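Local coordinates for protein cystalysin (Treponema denticola, PDB 1C7N) that belongs to the class I and II aminotransferase family of fold-type I enzymes and binds pyridoxal-5'-phosphate in a dimeric assembly, at residues 110-121 against 133-142. Sequence-based numbering, arbitrary orientation.
Sequences TKPGDGVIIITP and QERKIIECEL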
ATOM      1  N   THR A 110     -17.939  12.563   4.426  1.00 21.59           N
ATOM      2  CA  THR A 110     -19.311  12.524   3.925  1.00 21.98           C
ATOM      3  C   THR A 110     -19.972  11.262   4.461  1.00 22.69           C
ATOM      4  O   THR A 110     -19.302  10.380   4.991  1.00 21.89           O
ATOM      5  CB  THR A 110     -19.396  12.493   2.376  1.00 21.82           C
ATOM      6  OG1 THR A 110     -18.852  11.262   1.886  1.00 21.68           O
ATOM      7  CG2 THR A 110     -18.640  13.666   1.769  1.00 22.34           C
ATOM      8  N   LYS A 111     -21.289  11.189   4.329  1.00 23.70           N
ATOM      9  CA  LYS A 111     -22.045  10.032   4.789  1.00 24.66           C
ATOM     10  C   LYS A 111     -22.899   9.551   3.623  1.00 24.32           C
ATOM     11  O   LYS A 111     -23.137  10.300   2.675  1.00 24.30           O
ATOM     12  CB  LYS A 111     -22.946  10.428   5.960  1.00 26.71           C
ATOM     13  CG  LYS A 111     -23.912  11.563   5.632  1.00 29.54           C
ATOM     14  CD  LYS A 111     -24.874  11.836   6.784  1.00 31.76           C
ATOM     15  CE  LYS A 111     -25.759  13.046   6.504  1.00 32.35           C
ATOM     16  NZ  LYS A 111     -26.604  12.878   5.287  1.00 34.42           N
ATOM     17  N   PRO A 112     -23.362   8.291   3.665  1.00 23.92           N
ATOM     18  CA  PRO A 112     -24.187   7.809   2.557  1.00 23.44           C
ATOM     19  C   PRO A 112     -25.316   8.800   2.286  1.00 23.90           C
ATOM     20  O   PRO A 112     -25.909   9.346   3.219  1.00 23.03           O
ATOM     21  CB  PRO A 112     -24.689   6.462   3.070  1.00 24.59           C
ATOM     22  CG  PRO A 112     -23.525   5.976   3.888  1.00 24.30           C
ATOM     23  CD  PRO A 112     -23.130   7.225   4.656  1.00 24.42           C
ATOM     24  N   GLY A 113     -25.598   9.046   1.012  1.00 23.99           N
ATOM     25  CA  GLY A 113     -26.649   9.982   0.667  1.00 24.03           C
ATOM     26  C   GLY A 113     -26.108  11.365   0.362  1.00 23.94           C
ATOM     27  O   GLY A 113     -26.724  12.122  -0.388  1.00 23.25           O
ATOM     28  N   ASP A 114     -24.961  11.705   0.949  1.00 22.51           N
ATOM     29  CA  ASP A 114     -24.342  13.007   0.711  1.00 22.43           C
ATOM     30  C   ASP A 114     -23.904  13.126  -0.742  1.00 21.82           C
ATOM     31  O   ASP A 114     -23.567  12.131  -1.384  1.00 22.14           O
ATOM     32  CB  ASP A 114     -23.115  13.206   1.607  1.00 21.92           C
ATOM     33  CG  ASP A 114     -23.478  13.489   3.049  1.00 22.98           C
ATOM     34  OD1 ASP A 114     -22.549  13.693   3.859  1.00 21.33           O
ATOM     35  OD2 ASP A 114     -24.687  13.509   3.373  1.00 23.77           O
ATOM     36  N   GLY A 115     -23.907  14.349  -1.258  1.00 21.07           N
ATOM     37  CA  GLY A 115     -23.488  14.559  -2.628  1.00 20.18           C
ATOM     38  C   GLY A 115     -22.057  15.060  -2.708  1.00 19.75           C
ATOM     39  O   GLY A 115     -21.577  15.746  -1.804  1.00 21.11           O
ATOM     40  N   VAL A 116     -21.370  14.685  -3.781  1.00 19.44           N
ATOM     41  CA  VAL A 116     -19.996  15.111  -4.037  1.00 18.15           C
ATOM     42  C   VAL A 116     -19.967  15.626  -5.473  1.00 17.70           C
ATOM     43  O   VAL A 116     -20.360  14.919  -6.404  1.00 17.55           O
ATOM     44  CB  VAL A 116     -18.988  13.952  -3.906  1.00 18.17           C
ATOM     45  CG1 VAL A 116     -17.601  14.425  -4.336  1.00 17.38           C
ATOM     46  CG2 VAL A 116     -18.949  13.461  -2.472  1.00 17.60           C
ATOM     47  N   ILE A 117     -19.505  16.859  -5.645  1.00 17.68           N
ATOM     48  CA  ILE A 117     -19.454  17.477  -6.962  1.00 17.54           C
ATOM     49  C   ILE A 117     -18.157  17.223  -7.719  1.00 17.35           C
ATOM     50  O   ILE A 117     -17.059  17.409  -7.185  1.00 15.63           O
ATOM     51  CB  ILE A 117     -19.672  18.998  -6.857  1.00 18.36           C
ATOM     52  CG1 ILE A 117     -21.074  19.278  -6.303  1.00 18.71           C
ATOM     53  CG2 ILE A 117     -19.496  19.652  -8.223  1.00 19.57           C
ATOM     54  CD1 ILE A 117     -21.300  20.721  -5.919  1.00 20.34           C
ATOM     55  N   ILE A 118     -18.307  16.788  -8.967  1.00 17.17           N
ATOM     56  CA  ILE A 118     -17.181  16.525  -9.855  1.00 15.99           C
ATOM     57  C   ILE A 118     -17.476  17.193 -11.197  1.00 16.67           C
ATOM     58  O   ILE A 118     -18.636  17.317 -11.605  1.00 15.88           O
ATOM     59  CB  ILE A 118     -16.972  15.015 -10.105  1.00 15.53           C
ATOM     60  CG1 ILE A 118     -18.256  14.393 -10.661  1.00 14.90           C
ATOM     61  CG2 ILE A 118     -16.512  14.327  -8.817  1.00 16.51           C
ATOM     62  CD1 ILE A 118     -18.060  13.009 -11.228  1.00 14.69           C
ATOM     63  N   ILE A 119     -16.420  17.633 -11.871  1.00 17.35           N
ATOM     64  CA  ILE A 119     -16.544  18.280 -13.168  1.00 17.69           C
ATOM     65  C   ILE A 119     -16.252  17.213 -14.223  1.00 18.41           C
ATOM     66  O   ILE A 119     -15.148  16.668 -14.287  1.00 16.14           O
ATOM     67  CB  ILE A 119     -15.564  19.472 -13.259  1.00 18.72           C
ATOM     68  CG1 ILE A 119     -15.941  20.503 -12.184  1.00 18.71           C
ATOM     69  CG2 ILE A 119     -15.611  20.094 -14.638  1.00 17.87           C
ATOM     70  CD1 ILE A 119     -15.039  21.712 -12.123  1.00 21.77           C
ATOM     71  N   THR A 120     -17.263  16.917 -15.039  1.00 17.54           N
ATOM     72  CA  THR A 120     -17.185  15.871 -16.053  1.00 17.51           C
ATOM     73  C   THR A 120     -17.164  16.347 -17.508  1.00 17.12           C
ATOM     74  O   THR A 120     -17.556  17.471 -17.805  1.00 17.53           O
ATOM     75  CB  THR A 120     -18.376  14.920 -15.891  1.00 18.23           C
ATOM     76  OG1 THR A 120     -19.586  15.646 -16.133  1.00 18.26           O
ATOM     77  CG2 THR A 120     -18.421  14.358 -14.470  1.00 18.53           C
ATOM     78  N   PRO A 121     -16.702  15.486 -18.437  1.00 16.06           N
ATOM     79  CA  PRO A 121     -16.202  14.129 -18.179  1.00 15.19           C
ATOM     80  C   PRO A 121     -14.901  14.194 -17.393  1.00 14.93           C
ATOM     81  O   PRO A 121     -14.253  15.239 -17.354  1.00 15.38           O
ATOM     82  CB  PRO A 121     -16.015  13.561 -19.582  1.00 15.36           C
ATOM     83  CG  PRO A 121     -15.641  14.778 -20.377  1.00 15.32           C
ATOM     84  CD  PRO A 121     -16.650  15.789 -19.876  1.00 16.13           C
ATOM     85  N   GLN A 133     -19.406   3.932  -2.633  1.00 26.69           N
ATOM     86  CA  GLN A 133     -19.528   4.078  -1.185  1.00 26.06           C
ATOM     87  C   GLN A 133     -20.906   4.654  -0.866  1.00 25.88           C
ATOM     88  O   GLN A 133     -21.150   5.184   0.219  1.00 25.45           O
ATOM     89  CB  GLN A 133     -18.422   4.983  -0.632  1.00 25.13           C
ATOM     90  CG  GLN A 133     -17.016   4.449  -0.887  1.00 24.21           C
ATOM     91  CD  GLN A 133     -15.959   5.133  -0.040  1.00 23.24           C
ATOM     92  OE1 GLN A 133     -15.920   4.964   1.176  1.00 21.57           O
ATOM     93  NE2 GLN A 133     -15.099   5.913  -0.682  1.00 23.06           N
ATOM     94  N   GLU A 134     -21.796   4.533  -1.845  1.00 26.18           N
ATOM     95  CA  GLU A 134     -23.175   4.992  -1.756  1.00 27.13           C
ATOM     96  C   GLU A 134     -23.393   6.479  -1.489  1.00 26.40           C
ATOM     97  O   GLU A 134     -24.329   6.865  -0.789  1.00 26.93           O
ATOM     98  CB  GLU A 134     -23.939   4.149  -0.728  1.00 29.47           C
ATOM     99  CG  GLU A 134     -23.873   2.656  -1.019  1.00 32.66           C
ATOM    100  CD  GLU A 134     -24.859   1.844  -0.199  1.00 35.76           C
ATOM    101  OE1 GLU A 134     -24.743   0.598  -0.193  1.00 37.94           O
ATOM    102  OE2 GLU A 134     -25.754   2.446   0.433  1.00 37.96           O
ATOM    103  N   ARG A 135     -22.520   7.313  -2.042  1.00 25.47           N
ATOM    104  CA  ARG A 135     -22.678   8.760  -1.920  1.00 24.04           C
ATOM    105  C   ARG A 135     -23.298   9.142  -3.259  1.00 23.41           C
ATOM    106  O   ARG A 135     -23.389   8.299  -4.153  1.00 23.57           O
ATOM    107  CB  ARG A 135     -21.327   9.455  -1.737  1.00 22.75           C
ATOM    108  CG  ARG A 135     -20.890   9.663  -0.288  1.00 21.54           C
ATOM    109  CD  ARG A 135     -20.697   8.363   0.494  1.00 21.27           C
ATOM    110  NE  ARG A 135     -19.997   8.618   1.756  1.00 21.77           N
ATOM    111  CZ  ARG A 135     -19.707   7.695   2.671  1.00 21.50           C
ATOM    112  NH1 ARG A 135     -20.054   6.430   2.490  1.00 22.23           N
ATOM    113  NH2 ARG A 135     -19.050   8.043   3.768  1.00 22.59           N
ATOM    114  N   LYS A 136     -23.732  10.388  -3.416  1.00 23.46           N
ATOM    115  CA  LYS A 136     -24.348  10.784  -4.678  1.00 23.59           C
ATOM    116  C   LYS A 136     -23.409  11.579  -5.582  1.00 22.87           C
ATOM    117  O   LYS A 136     -22.849  12.595  -5.176  1.00 22.11           O
ATOM    118  CB  LYS A 136     -25.620  11.599  -4.417  1.00 24.65           C
ATOM    119  CG  LYS A 136     -26.611  10.946  -3.454  1.00 27.86           C
ATOM    120  CD  LYS A 136     -26.878   9.485  -3.794  1.00 30.18           C
ATOM    121  CE  LYS A 136     -27.425   9.308  -5.201  1.00 32.35           C
ATOM    122  NZ  LYS A 136     -27.596   7.862  -5.532  1.00 34.03           N
ATOM    123  N   ILE A 137     -23.243  11.107  -6.813  1.00 22.72           N
ATOM    124  CA  ILE A 137     -22.387  11.786  -7.776  1.00 22.41           C
ATOM    125  C   ILE A 137     -23.126  12.992  -8.341  1.00 22.30           C
ATOM    126  O   ILE A 137     -24.153  12.841  -9.000  1.00 21.89           O
ATOM    127  CB  ILE A 137     -22.005  10.851  -8.944  1.00 22.45           C
ATOM    128  CG1 ILE A 137     -21.237   9.639  -8.412  1.00 22.16           C
ATOM    129  CG2 ILE A 137     -21.173  11.611  -9.964  1.00 21.16           C
ATOM    130  CD1 ILE A 137     -20.907   8.608  -9.468  1.00 22.60           C
ATOM    131  N   ILE A 138     -22.609  14.188  -8.071  1.00 21.83           N
ATOM    132  CA  ILE A 138     -23.226  15.417  -8.568  1.00 21.52           C
ATOM    133  C   ILE A 138     -22.364  15.946  -9.709  1.00 21.60           C
ATOM    134  O   ILE A 138     -21.265  16.460  -9.490  1.00 21.56           O
ATOM    135  CB  ILE A 138     -23.327  16.491  -7.457  1.00 22.23           C
ATOM    136  CG1 ILE A 138     -23.979  15.893  -6.207  1.00 22.89           C
ATOM    137  CG2 ILE A 138     -24.164  17.670  -7.943  1.00 21.77           C
ATOM    138  CD1 ILE A 138     -25.363  15.327  -6.443  1.00 23.87           C
ATOM    139  N   GLU A 139     -22.869  15.816 -10.930  1.00 21.23           N
ATOM    140  CA  GLU A 139     -22.131  16.240 -12.110  1.00 21.84           C
ATOM    141  C   GLU A 139     -22.306  17.685 -12.551  1.00 21.80           C
ATOM    142  O   GLU A 139     -23.424  18.184 -12.688  1.00 22.75           O
ATOM    143  CB  GLU A 139     -22.482  15.327 -13.284  1.00 22.59           C
ATOM    144  CG  GLU A 139     -22.148  13.871 -13.050  1.00 25.28           C
ATOM    145  CD  GLU A 139     -22.647  12.985 -14.167  1.00 25.71           C
ATOM    146  OE1 GLU A 139     -22.249  13.207 -15.327  1.00 27.54           O
ATOM    147  OE2 GLU A 139     -23.443  12.071 -13.885  1.00 28.57           O
ATOM    148  N   CYS A 140     -21.178  18.347 -12.786  1.00 20.53           N
ATOM    149  CA  CYS A 140     -21.171  19.719 -13.262  1.00 19.98           C
ATOM    150  C   CYS A 140     -20.408  19.649 -14.585  1.00 19.48           C
ATOM    151  O   CYS A 140     -19.232  20.012 -14.668  1.00 19.62           O
ATOM    152  CB  CYS A 140     -20.450  20.628 -12.268  1.00 19.08           C
ATOM    153  SG  CYS A 140     -20.656  22.392 -12.612  1.00 20.82           S
ATOM    154  N   GLU A 141     -21.096  19.161 -15.611  1.00 18.46           N
ATOM    155  CA  GLU A 141     -20.533  18.978 -16.939  1.00 17.86           C
ATOM    156  C   GLU A 141     -19.762  20.171 -17.502  1.00 18.66           C
ATOM    157  O   GLU A 141     -20.178  21.327 -17.379  1.00 18.30           O
ATOM    158  CB  GLU A 141     -21.643  18.579 -17.913  1.00 18.01           C
ATOM    159  CG  GLU A 141     -21.150  18.207 -19.307  1.00 18.13           C
ATOM    160  CD  GLU A 141     -20.546  16.815 -19.371  1.00 17.23           C
ATOM    161  OE1 GLU A 141     -19.929  16.489 -20.407  1.00 18.19           O
ATOM    162  OE2 GLU A 141     -20.695  16.045 -18.397  1.00 15.27           O
ATOM    163  N   LEU A 142     -18.628  19.875 -18.126  1.00 17.85           N
ATOM    164  CA  LEU A 142     -17.790  20.897 -18.737  1.00 17.89           C
ATOM    165  C   LEU A 142     -18.455  21.406 -20.010  1.00 18.25           C
ATOM    166  O   LEU A 142     -19.159  20.660 -20.700  1.00 17.78           O
ATOM    167  CB  LEU A 142     -16.420  20.320 -19.097  1.00 17.17           C
ATOM    168  CG  LEU A 142     -15.405  20.064 -17.982  1.00 17.29           C
ATOM    169  CD1 LEU A 142     -14.313  19.144 -18.493  1.00 15.13           C
ATOM    170  CD2 LEU A 142     -14.825  21.391 -17.505  1.00 17.13           C
TER
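Arg135 reaches back over the turn that precedes strand 115-118 and holds Thr110 through two nitrogens along one edge. Its NE meets Thr110 OG1 at 2.9 Å almost in the guanidinium plane, while NH2 donates to Thr110 O at 2.6 Å, a bent bond (136° at the hydrogen) from above the carbonyl plane. A bend at chi2 (62°) turns the chain toward this loop, and the peptide joining Lys111 to Pro112 lies over one guanidinium face. On the far edge NH1 donates to Gln133 O, a bond that helps fix the rotation of the group; Thr110 OG1 is also hydrogen-bonded to Val106 O. Nearby, Gly113 N donates a hydrogen bond to Glu134 O. Lys136 N to Asp114 O begins the parallel pairing, which alternates through Val116 N to Lys136 O, Ile138 N to Val116 O, Ile118 N to Ile138 O and Cys140 N to Ile118 O, with Leu142 N to Thr120 O beyond the strands.

Side chains sort onto the two faces of the sheet. Ile117 CG1 packs against Ile138 CB at 3.8 Å, on the side where Leu159 of helix 153-160 touches both residues. Across the sheet, with chi1 at 56° and an extended second torsion, the CG1 branch of Ile118 leans toward the neighbouring strand and CD1 meets Ile137 CG2 at 3.6 Å; Ile130 of helix 125-131 touches both. Beyond the strands, Ile119 and Leu142 pack nearly perpendicular. Thr120 OG1 donates to Glu141 OE2 at 2.6 Å, from above the carboxylate plane, whereas the buried Thr120 N has no partner.

Strand 115-118, helix 125-131 and strand 136-139 form a beta-alpha-beta unit whose last strand is an outermost one of the large mixed seven-stranded sheet, characteristic of the PLP-binding domain of fold-type I enzymes.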